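PDB 5MSX: putative endo-1,4-beta-xylanase from Bacteroides thetaiotaomicron VPI-5482, which probably hydrolyses glycosidic bonds in arabinose-containing plant glycans, as a family 43 glycoside hydrolase that also carries a calcium-binding F5/8 type C domain. Local coordinates for residues F264-E267 with G268-N271; K294-E297 with D298-R302; A358-A362 with N363-W367. All blocks are in the same frame, centred on the assembly; numbering follows the deposited sequence.

Interaction 1 of 3, residues F264-E267 with G268-N271; sequences FHPE and GTDN. With EDO (1,2-ethanediol), chain V; EDO (1,2-ethanediol), chain B.
A type II beta turn from Pro266 to Thr269 reverses the chain here, and the carbonyl of Pro266 is its focus. Two donors of Thr269 grip that oxygen: the backbone N at 3.1 Å from Pro266 O, closing the turn, and the hydroxyl OG1 at 2.7 Å from Pro266 O. Each donor lies somewhat tilted from the carbonyl plane. Threonine suits the place because its OG1 sits between the backbone N and the carbonyl carbon (chi1 72°), which sends the hydroxyl back over the turn while CG2 stands beside the N. A weak bond from Asn271 N also reaches OG1. The proline ring restrains the backbone leading into the turn, and Gly268 accepts a positive phi of 69° in the turn's third position, where a CB would run into Glu267 O. Beyond the turn the two arms stay close: Asn271 O lies 3.1 Å from His265 CB and 3.3 Å from Pro266 CD, and takes a CA-H...O contact from His265. His265 ND1 adds a weak bond to Pro266 O. A 1,2-ethanediol, probably from the crystallisation liquor, receives His265 N on its O1 at 3.1 Å and gives its O2 to His265 O; O2 of a second 1,2-ethanediol gives a bond to Asn271 OD1 at 2.9 Å. Asp270 OD2 forms a salt bridge with Arg207, and Glu267 N bonds to Glu41. The turn thus joins strands 261-264 and 272-278, paired through Phe264 and Tyr273, and its proline packs on Glu41 of strand 37-42.

Interaction 2 of 3, residues K294-E297 with D298-R302; sequences KFNE and DGTIR. With EDO (1,2-ethanediol), chain D.
Lys294 opens a hairpin-like turn by accepting Arg302 N on its carbonyl, with 2.8 Å between Arg302 N and Lys294 O. Its own N and the carbonyl of Arg302 share one hydroxyl of a 1,2-ethanediol, probably from the crystallisation liquor, while its extended aliphatic chain starts alongside the methylenes of Arg302. Phe295 follows, facing Ile301 as a non-hydrogen-bonded antiparallel pair. The two side chains run side by side, Phe295 CE2 lying 3.7 Å from Ile301 CG1, and Gly299 O sits at the ring's edge. Apolar residues suit this side: Ile301 packs on Tyr212 of strand 210-217, and the aromatic ring of Phe295 also serves Arg207 as a cation-pi partner.

Asn296 comes next and is held through backbone and side chain. Its backbone N bonds Thr300 O at 2.9 Å, nearly in line with the C=O, and its side chain then does two jobs. Asn296 ND2 gives an almost straight bond to Thr300 OG1 (2.9 Å, 173°), with the hydroxyl in the amide plane. Asn296 OD1 accepts Arg302 NH1 at 3.0 Å on an in-plane lone pair, the amide and guanidinium planes standing 73° apart. With an alanine here the amide is gone, which would probably leave Thr300 OG1 without this donor and the guanidinium of Arg302 free to turn. Asn296 O also accepts Gly299 N, closing a type I turn whose second corner residue is Asp298.

Asp298 OD1 makes an Asx turn with Thr300 N and takes Thr300 OG1 at 2.6 Å on its syn lone pair; Gly299 fits a positive phi of 92°. A polar relay thus runs from guanidinium through amide and hydroxyl to carboxylate, each hydrogen pointing toward Asp298, so the negative charge there would tend to strengthen the chain.

Interaction 3 of 3, residues A358-A362 with N363-W367; sequences AVDGA and NGSRW. With CA (calcium ion), chain T.
Asp360 and Ser365 sit side by side on one flank of a calcium ion, their polar ends touching. CG of Asp360 and OG of Ser365 both take the position between backbone N and carbonyl carbon (chi1 59° and 65°), which brings carboxylate and hydroxyl together on the metal. The carboxylate divides its work. Asp360 OD1 binds calcium at 2.4 Å, whereas Asp360 OD2 accepts the hydrogen bond of Ser365 OG, a very short one at 2.5 Å. Serine suits this place because its single side-chain oxygen can bind the ion, Ser365 OG to calcium being 2.6 Å, and still donate a hydrogen bond to OD2 of Asp360.

Asp360 OD1 also accepts Ala362 N at 3.2 Å, completing an Asx turn; the N-H comes from above the carboxylate plane, 70° out of it. Gly361, between them, takes a positive phi that its lack of a side chain makes easy. The backbone then adds two more oxygens: calcium lies 2.5 Å from Ala362 O and 2.4 Å from Ser365 O, so Ser365 holds it through both main chain and side chain. A type I turn from Ala362 to Ser365 brings these groups round, closed by a weak bond from Ser365 N to Ala362 O. At the mouth of the loop Ala358 CB packs against Trp367 CB at 4.1 Å, the alanine being small enough to sit beside Ile379 and Ile453.

Phe357 O, Trp454 O and Glu455 OE2 complete seven-fold coordination, tying this calcium loop of the F5/8 type C domain, a beta-sandwich, to strand 452-458. All seven ligands are oxygens, as a hard calcium ion prefers, and only two, from Asp360 and Glu455, carry formal charge; their two negative charges would roughly balance the ion, which in turn probably polarises the Ser365 hydroxyl toward OD2.

Overall arrangement
Interactions 1 and 2 belong to the family 43 catalytic region, their centres 16 Å apart and their nearest atoms about 6 Å apart. They do not touch, but share neighbours: Arg207 pairs with Asp270 of the first and lies by the Phe295 ring of the second, and Tyr272 meets both His265 and Phe295. Both lie away from the predicted catalytic residues Asp36, Asp154 and Glu200, although the Phe264 side chain comes within about 12 Å of a bound calcium ion. Interaction 3 stands in the F5/8 type C domain around a different calcium site, its centre 29 Å from interaction 1 and 35 Å from interaction 2.

Interaction 1 of 3, residues F264-E267 with G268-N271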
loop_
_atom_site.group_PDB
_atom_site.type_symbol
_atom_site.label_atom_id
_atom_site.label_comp_id
_atom_site.label_asym_id
_atom_site.label_seq_id
_atom_site.Cartn_x
_atom_site.Cartn_y
_atom_site.Cartn_z
ATOM N N PHE C 264 14.161 -20.279 -6.021
ATOM C CA PHE C 264 12.822 -20.081 -6.526
ATOM C C PHE C 264 12.093 -21.423 -6.728
ATOM O O PHE C 264 12.713 -22.477 -6.818
ATOM C CB PHE C 264 12.836 -19.256 -7.835
ATOM C CG PHE C 264 13.340 -20.015 -9.016
ATOM C CD1 PHE C 264 14.688 -20.106 -9.267
ATOM C CD2 PHE C 264 12.445 -20.680 -9.861
ATOM C CE1 PHE C 264 15.162 -20.836 -10.363
ATOM C CE2 PHE C 264 12.891 -21.426 -10.945
ATOM C CZ PHE C 264 14.251 -21.504 -11.201
ATOM N N HIS C 265 10.768 -21.337 -6.797
ATOM C CA HIS C 265 9.930 -22.443 -7.172
ATOM C C HIS C 265 8.852 -21.915 -8.110
ATOM O O HIS C 265 8.291 -20.874 -7.844
ATOM C CB HIS C 265 9.332 -23.133 -5.929
ATOM C CG HIS C 265 8.326 -22.324 -5.176
ATOM N ND1 HIS C 265 6.968 -22.431 -5.401
ATOM C CD2 HIS C 265 8.462 -21.471 -4.134
ATOM C CE1 HIS C 265 6.314 -21.644 -4.564
ATOM N NE2 HIS C 265 7.197 -21.053 -3.783
ATOM N N PRO C 266 8.590 -22.620 -9.222
ATOM C CA PRO C 266 7.458 -22.241 -10.080
ATOM C C PRO C 266 6.147 -22.229 -9.285
ATOM O O PRO C 266 5.923 -23.111 -8.467
ATOM C CB PRO C 266 7.425 -23.344 -11.142
ATOM C CG PRO C 266 8.828 -23.852 -11.193
ATOM C CD PRO C 266 9.377 -23.718 -9.799
ATOM N N GLU C 267 5.319 -21.221 -9.520
ATOM C CA GLU C 267 4.054 -21.060 -8.798
ATOM C C GLU C 267 3.209 -22.352 -8.793
ATOM O O GLU C 267 3.146 -23.070 -9.781
ATOM C CB GLU C 267 3.259 -19.871 -9.388
ATOM C CG GLU C 267 1.968 -19.484 -8.666
ATOM C CD GLU C 267 2.149 -18.976 -7.234
ATOM O OE1 GLU C 267 3.234 -19.126 -6.622
ATOM O OE2 GLU C 267 1.167 -18.427 -6.694
ATOM N N GLY C 268 2.585 -22.646 -7.660
ATOM C CA GLY C 268 1.780 -23.861 -7.530
ATOM C C GLY C 268 2.548 -25.180 -7.522
ATOM O O GLY C 268 1.922 -26.211 -7.715
ATOM N N THR C 269 3.880 -25.177 -7.304
ATOM C CA THR C 269 4.663 -26.432 -7.188
ATOM C C THR C 269 5.473 -26.467 -5.895
ATOM O O THR C 269 5.670 -25.433 -5.248
ATOM C CB THR C 269 5.646 -26.639 -8.355
ATOM O OG1 THR C 269 6.756 -25.718 -8.248
ATOM C CG2 THR C 269 4.939 -26.464 -9.708
ATOM N N ASP C 270 5.953 -27.655 -5.531
ATOM C CA ASP C 270 6.969 -27.799 -4.475
ATOM C C ASP C 270 8.353 -28.111 -5.069
ATOM O O ASP C 270 9.185 -28.736 -4.416
ATOM C CB ASP C 270 6.570 -28.906 -3.487
ATOM C CG ASP C 270 7.440 -28.907 -2.207
ATOM O OD1 ASP C 270 7.563 -27.841 -1.575
ATOM O OD2 ASP C 270 7.997 -29.966 -1.823
ATOM N N ASN C 271 8.602 -27.692 -6.309
ATOM C CA ASN C 271 9.870 -27.980 -6.955
ATOM C C ASN C 271 10.705 -26.755 -6.752
ATOM O O ASN C 271 10.398 -25.707 -7.316
ATOM C CB ASN C 271 9.679 -28.284 -8.441
ATOM C CG ASN C 271 8.718 -29.436 -8.679
ATOM O OD1 ASN C 271 7.872 -29.368 -9.570
ATOM N ND2 ASN C 271 8.834 -30.493 -7.877
HETATM C C1 EDO V . 9.701 -17.146 -6.243
HETATM O O1 EDO V . 9.834 -18.547 -5.934
HETATM C C2 EDO V . 8.718 -16.924 -7.372
HETATM O O2 EDO V . 8.851 -17.923 -8.391
HETATM C C1 EDO B . 7.667 -27.867 -13.429
HETATM O O1 EDO B . 7.732 -26.498 -12.973
HETATM C C2 EDO B . 8.899 -28.621 -12.934
HETATM O O2 EDO B . 9.364 -28.030 -11.700
#

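Interaction 2 of 3, residues K294-E297 with D298-R302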
loop_
_atom_site.group_PDB
_atom_site.type_symbol
_atom_site.label_atom_id
_atom_site.label_comp_id
_atom_site.label_asym_id
_atom_site.label_seq_id
_atom_site.Cartn_x
_atom_site.Cartn_y
_atom_site.Cartn_z
ATOM N N LYS C 294 16.697 -29.692 -2.956
ATOM C CA LYS C 294 15.886 -30.710 -2.284
ATOM C C LYS C 294 16.057 -30.611 -0.778
ATOM O O LYS C 294 17.052 -30.065 -0.258
ATOM C CB LYS C 294 16.263 -32.117 -2.756
ATOM C CG LYS C 294 15.947 -32.349 -4.226
ATOM C CD LYS C 294 16.178 -33.795 -4.624
ATOM C CE LYS C 294 15.994 -33.980 -6.119
ATOM N NZ LYS C 294 15.688 -35.402 -6.432
ATOM N N PHE C 295 15.052 -31.142 -0.092
ATOM C CA PHE C 295 14.972 -31.104 1.355
ATOM C C PHE C 295 14.838 -32.536 1.878
ATOM O O PHE C 295 14.224 -33.398 1.230
ATOM C CB PHE C 295 13.755 -30.279 1.818
ATOM C CG PHE C 295 13.753 -28.858 1.323
ATOM C CD1 PHE C 295 13.250 -28.548 0.071
ATOM C CD2 PHE C 295 14.244 -27.831 2.114
ATOM C CE1 PHE C 295 13.269 -27.240 -0.408
ATOM C CE2 PHE C 295 14.253 -26.518 1.663
ATOM C CZ PHE C 295 13.775 -26.219 0.391
ATOM N N ASN C 296 15.395 -32.765 3.058
ATOM C CA ASN C 296 15.123 -33.971 3.827
ATOM C C ASN C 296 13.819 -33.779 4.571
ATOM O O ASN C 296 13.277 -32.646 4.642
ATOM C CB ASN C 296 16.227 -34.217 4.802
ATOM C CG ASN C 296 17.559 -34.403 4.132
ATOM O OD1 ASN C 296 17.711 -35.263 3.259
ATOM N ND2 ASN C 296 18.555 -33.626 4.561
ATOM N N GLU C 297 13.278 -34.864 5.125
ATOM C CA GLU C 297 11.952 -34.789 5.755
ATOM C C GLU C 297 11.877 -33.829 6.945
ATOM O O GLU C 297 10.831 -33.194 7.159
ATOM C CB GLU C 297 11.449 -36.172 6.198
ATOM C CG GLU C 297 10.095 -36.167 6.959
ATOM C CD GLU C 297 8.931 -35.524 6.187
ATOM O OE1 GLU C 297 9.070 -35.201 4.970
ATOM O OE2 GLU C 297 7.834 -35.337 6.790
ATOM N N ASP C 298 12.956 -33.745 7.733
ATOM C CA ASP C 298 13.014 -32.766 8.844
ATOM C C ASP C 298 13.096 -31.270 8.417
ATOM O O ASP C 298 13.143 -30.390 9.280
ATOM C CB ASP C 298 14.144 -33.105 9.838
ATOM C CG ASP C 298 15.592 -33.025 9.227
ATOM O OD1 ASP C 298 15.815 -32.648 8.049
ATOM O OD2 ASP C 298 16.541 -33.374 9.971
ATOM N N GLY C 299 13.093 -30.977 7.113
ATOM C CA GLY C 299 13.224 -29.611 6.630
ATOM C C GLY C 299 14.649 -29.174 6.326
ATOM O O GLY C 299 14.819 -28.088 5.779
ATOM N N THR C 300 15.672 -29.982 6.649
ATOM C CA THR C 300 17.045 -29.563 6.326
ATOM C C THR C 300 17.241 -29.573 4.810
ATOM O O THR C 300 16.624 -30.391 4.123
ATOM C CB THR C 300 18.167 -30.426 6.952
ATOM O OG1 THR C 300 17.911 -31.801 6.706
ATOM C CG2 THR C 300 18.319 -30.144 8.427
ATOM N N ILE C 301 18.074 -28.657 4.308
ATOM C CA ILE C 301 18.390 -28.574 2.873
ATOM C C ILE C 301 19.471 -29.592 2.538
ATOM O O ILE C 301 20.495 -29.677 3.243
ATOM C CB ILE C 301 18.884 -27.161 2.468
ATOM C CG1 ILE C 301 17.789 -26.115 2.687
ATOM C CG2 ILE C 301 19.342 -27.137 1.018
ATOM C CD1 ILE C 301 18.276 -24.678 2.613
ATOM N N ARG C 302 19.262 -30.358 1.469
ATOM C CA ARG C 302 20.301 -31.279 1.006
ATOM C C ARG C 302 21.351 -30.485 0.236
ATOM O O ARG C 302 20.982 -29.700 -0.644
ATOM C CB ARG C 302 19.712 -32.376 0.121
ATOM C CG ARG C 302 18.663 -33.249 0.843
ATOM C CD ARG C 302 18.182 -34.447 0.009
ATOM N NE ARG C 302 19.309 -35.221 -0.524
ATOM C CZ ARG C 302 20.143 -35.953 0.195
ATOM N NH1 ARG C 302 19.987 -36.098 1.516
ATOM N NH2 ARG C 302 21.146 -36.566 -0.415
HETATM C C1 EDO D . 19.556 -31.263 -3.599
HETATM O O1 EDO D . 19.811 -29.967 -3.010
HETATM C C2 EDO D . 20.480 -31.750 -4.701
HETATM O O2 EDO D . 20.544 -30.822 -5.829
#

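Interaction 3 of 3, residues A358-A362 with N363-W367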
loop_
_atom_site.group_PDB
_atom_site.type_symbol
_atom_site.label_atom_id
_atom_site.label_comp_id
_atom_site.label_asym_id
_atom_site.label_seq_id
_atom_site.Cartn_x
_atom_site.Cartn_y
_atom_site.Cartn_z
ATOM N N ALA C 358 29.316 -21.299 -31.770
ATOM C CA ALA C 358 28.108 -20.502 -32.116
ATOM C C ALA C 358 26.808 -21.333 -32.260
ATOM O O ALA C 358 25.703 -20.786 -32.111
ATOM C CB ALA C 358 28.357 -19.693 -33.370
ATOM N N VAL C 359 26.923 -22.640 -32.548
ATOM C CA VAL C 359 25.743 -23.483 -32.897
ATOM C C VAL C 359 25.678 -24.810 -32.163
ATOM O O VAL C 359 25.017 -25.742 -32.630
ATOM C CB VAL C 359 25.687 -23.765 -34.418
ATOM C CG1 VAL C 359 25.641 -22.451 -35.186
ATOM C CG2 VAL C 359 26.878 -24.607 -34.880
ATOM N N ASP C 360 26.365 -24.910 -31.023
ATOM C CA ASP C 360 26.381 -26.143 -30.248
ATOM C C ASP C 360 25.208 -26.312 -29.281
ATOM O O ASP C 360 25.072 -27.377 -28.690
ATOM C CB ASP C 360 27.722 -26.318 -29.497
ATOM C CG ASP C 360 28.038 -25.177 -28.516
ATOM O OD1 ASP C 360 27.308 -24.145 -28.430
ATOM O OD2 ASP C 360 29.093 -25.272 -27.848
ATOM N N GLY C 361 24.359 -25.309 -29.109
ATOM C CA GLY C 361 23.274 -25.399 -28.104
ATOM C C GLY C 361 23.723 -25.220 -26.629
ATOM O O GLY C 361 22.951 -25.495 -25.723
ATOM N N ALA C 362 24.943 -24.738 -26.384
ATOM C CA ALA C 362 25.406 -24.443 -25.004
ATOM C C ALA C 362 25.617 -22.946 -24.811
ATOM O O ALA C 362 26.355 -22.309 -25.551
ATOM C CB ALA C 362 26.686 -25.202 -24.724
ATOM N N ASN C 363 24.967 -22.371 -23.810
ATOM C CA ASN C 363 25.135 -20.959 -23.486
ATOM C C ASN C 363 26.450 -20.610 -22.802
ATOM O O ASN C 363 26.733 -19.427 -22.640
ATOM C CB ASN C 363 23.996 -20.478 -22.601
ATOM C CG ASN C 363 22.678 -20.415 -23.333
ATOM O OD1 ASN C 363 22.648 -20.375 -24.533
ATOM N ND2 ASN C 363 21.583 -20.388 -22.595
ATOM N N GLY C 364 27.226 -21.611 -22.385
ATOM C CA GLY C 364 28.548 -21.394 -21.834
ATOM C C GLY C 364 29.653 -21.236 -22.858
ATOM O O GLY C 364 30.748 -20.821 -22.505
ATOM N N SER C 365 29.376 -21.566 -24.127
ATOM C CA SER C 365 30.379 -21.444 -25.171
ATOM C C SER C 365 30.030 -20.405 -26.233
ATOM O O SER C 365 28.850 -20.175 -26.542
ATOM C CB SER C 365 30.570 -22.781 -25.839
ATOM O OG SER C 365 29.409 -23.199 -26.518
ATOM N N ARG C 366 31.069 -19.811 -26.811
ATOM C CA ARG C 366 30.913 -18.777 -27.811
ATOM C C ARG C 366 32.018 -18.829 -28.859
ATOM O O ARG C 366 33.182 -19.148 -28.542
ATOM C CB ARG C 366 30.959 -17.395 -27.141
ATOM C CG ARG C 366 32.088 -17.289 -26.141
ATOM C CD ARG C 366 32.127 -15.947 -25.478
ATOM N NE ARG C 366 33.203 -15.965 -24.514
ATOM C CZ ARG C 366 33.792 -14.901 -24.004
ATOM N NH1 ARG C 366 33.388 -13.694 -24.323
ATOM N NH2 ARG C 366 34.781 -15.063 -23.153
ATOM N N TRP C 367 31.645 -18.480 -30.092
ATOM C CA TRP C 367 32.620 -18.032 -31.110
ATOM C C TRP C 367 33.014 -16.625 -30.767
ATOM O O TRP C 367 32.171 -15.836 -30.332
ATOM C CB TRP C 367 32.033 -18.070 -32.523
ATOM C CG TRP C 367 32.839 -17.320 -33.565
ATOM C CD1 TRP C 367 34.083 -17.639 -34.020
ATOM C CD2 TRP C 367 32.453 -16.133 -34.260
ATOM N NE1 TRP C 367 34.505 -16.726 -34.954
ATOM C CE2 TRP C 367 33.520 -15.799 -35.140
ATOM C CE3 TRP C 367 31.294 -15.332 -34.261
ATOM C CZ2 TRP C 367 33.481 -14.678 -35.999
ATOM C CZ3 TRP C 367 31.253 -14.188 -35.122
ATOM C CH2 TRP C 367 32.353 -13.880 -35.970
HETATM CA CA CA T . 27.502 -21.852 -27.662
#